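Long-range contact in anabena Tic22 (Anabaena sp., PDB 4EV1), which probably acts as a chaperone in protein transport, as a thylakoid-associated member of the Tic22-like family: residues P26-L31 and G42-G46. Residues are numbered along the deposited sequence; the frame is centred on the assembly and turned at random.
Sequences PLSRPL and GSITG
Leu31 lays its isobutyl group over the backbone of Ser43, CG 3.8 Å from Ser43 CA, and its two methyls part there: CD1 rests against Ser43 O, while CD2 meets Ile44 CG2 at 3.9 Å, the two side chains crossing at about a right angle. The contact is the antiparallel pairing of an outermost strand, 28-30, with strand 43-48, a beta hairpin closed by a long loop at the surface of the Tic22 fold. Arg29 and Ile44 form the hydrogen-bonded pair: Ile44 N reaches Arg29 O at 2.8 Å, and Arg29 N returns the bond to Ile44 O. Pro30, which has no N-H to give, sits at a non-hydrogen-bonded position opposite Ser43. Beyond it Leu31 N bonds to Gly42 O at 2.9 Å. With CG anti to its carbonyl carbon (chi1 -71°), the Leu31 side chain stays beside its own backbone N, the atom bonded to Gly42 O, and so lies across the strand, where Leu103 of strand 102-107 also touches it. An alanine here would keep the backbone bond but is likely to strip the apolar cover from Ser43 and leave Ile44 CG2 without its methyl partner. At the other end, Pro26 CB packs 3.6 Å from Thr45 OG1, while Leu102 and Phe104 touch the buried Thr45 from strand 102-107. Thr45 OG1, anti to its own backbone N (chi1 -165°), donates to Leu27 O at 2.6 Å; a water also donates to that oxygen and accepts from Gly46 N at 3.0 Å.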
loop_
_atom_site.group_PDB
_atom_site.type_symbol
_atom_site.label_atom_id
_atom_site.label_comp_id
_atom_site.label_asym_id
_atom_site.label_seq_id
_atom_site.Cartn_x
_atom_site.Cartn_y
_atom_site.Cartn_z
ATOM N N PRO A 26 6.995 -10.137 13.160
ATOM C CA PRO A 26 7.797 -9.565 12.067
ATOM C C PRO A 26 9.289 -9.509 12.351
ATOM O O PRO A 26 9.683 -9.227 13.485
ATOM C CB PRO A 26 7.242 -8.135 11.939
ATOM C CG PRO A 26 5.902 -8.234 12.478
ATOM C CD PRO A 26 5.974 -9.189 13.616
ATOM N N LEU A 27 10.094 -9.774 11.334
ATOM C CA LEU A 27 11.532 -9.628 11.420
ATOM C C LEU A 27 11.782 -8.124 11.467
ATOM O O LEU A 27 11.315 -7.393 10.591
ATOM C CB LEU A 27 12.205 -10.190 10.185
ATOM C CG LEU A 27 13.722 -10.028 10.107
ATOM C CD1 LEU A 27 14.443 -10.803 11.234
ATOM C CD2 LEU A 27 14.184 -10.478 8.743
ATOM N N SER A 28 12.525 -7.669 12.460
ATOM C CA SER A 28 12.747 -6.243 12.639
ATOM C C SER A 28 14.148 -5.965 13.172
ATOM O O SER A 28 14.831 -6.868 13.595
ATOM C CB SER A 28 11.701 -5.692 13.579
ATOM O OG SER A 28 11.946 -6.138 14.887
ATOM N N ARG A 29 14.536 -4.699 13.117
ATOM C CA ARG A 29 15.839 -4.193 13.574
ATOM C C ARG A 29 15.528 -3.154 14.667
ATOM O O ARG A 29 14.556 -2.389 14.526
ATOM C CB ARG A 29 16.573 -3.586 12.364
ATOM C CG ARG A 29 17.345 -2.271 12.582
ATOM C CD ARG A 29 18.477 -2.082 11.564
ATOM N NE ARG A 29 19.791 -2.052 12.208
ATOM C CZ ARG A 29 20.875 -1.433 11.735
ATOM N NH1 ARG A 29 20.859 -0.768 10.570
ATOM N NH2 ARG A 29 21.998 -1.483 12.440
ATOM N N PRO A 30 16.306 -3.151 15.764
ATOM C CA PRO A 30 16.020 -2.219 16.856
ATOM C C PRO A 30 16.365 -0.799 16.472
ATOM O O PRO A 30 17.208 -0.582 15.603
ATOM C CB PRO A 30 16.915 -2.693 18.014
ATOM C CG PRO A 30 17.930 -3.600 17.393
ATOM C CD PRO A 30 17.479 -4.006 16.031
ATOM N N LEU A 31 15.692 0.153 17.115
ATOM C CA LEU A 31 15.888 1.559 16.835
ATOM C C LEU A 31 16.671 2.182 18.002
ATOM O O LEU A 31 16.494 1.775 19.152
ATOM C CB LEU A 31 14.532 2.234 16.680
ATOM C CG LEU A 31 13.705 1.922 15.418
ATOM C CD1 LEU A 31 12.292 2.467 15.521
ATOM C CD2 LEU A 31 14.375 2.464 14.177
ATOM N N GLY A 42 10.652 1.681 18.878
ATOM C CA GLY A 42 11.444 0.546 19.422
ATOM C C GLY A 42 12.177 -0.345 18.396
ATOM O O GLY A 42 13.316 -0.737 18.581
ATOM N N SER A 43 11.490 -0.671 17.311
ATOM C CA SER A 43 12.074 -1.451 16.226
ATOM C C SER A 43 11.361 -1.127 14.914
ATOM O O SER A 43 10.342 -0.436 14.906
ATOM C CB SER A 43 12.038 -2.942 16.578
ATOM O OG SER A 43 10.712 -3.354 16.810
ATOM N N ILE A 44 11.962 -1.546 13.810
ATOM C CA ILE A 44 11.449 -1.242 12.498
ATOM C C ILE A 44 11.464 -2.505 11.608
ATOM O O ILE A 44 12.447 -3.240 11.599
ATOM C CB ILE A 44 12.210 -0.072 11.818
ATOM C CG1 ILE A 44 11.485 0.366 10.524
ATOM C CG2 ILE A 44 13.710 -0.407 11.611
ATOM C CD1 ILE A 44 12.082 1.612 9.801
ATOM N N THR A 45 10.341 -2.729 10.917
ATOM C CA THR A 45 10.181 -3.842 9.979
ATOM C C THR A 45 9.897 -3.350 8.569
ATOM O O THR A 45 9.287 -2.283 8.333
ATOM C CB THR A 45 9.097 -4.867 10.451
ATOM O OG1 THR A 45 9.216 -6.092 9.700
ATOM C CG2 THR A 45 7.659 -4.305 10.295
ATOM N N GLY A 46 10.310 -4.157 7.603
ATOM C CA GLY A 46 10.165 -3.799 6.218
ATOM C C GLY A 46 8.995 -4.454 5.571
ATOM O O GLY A 46 9.062 -5.693 5.340
HETATM O O HOH W 1 11.851 -6.736 7.610
#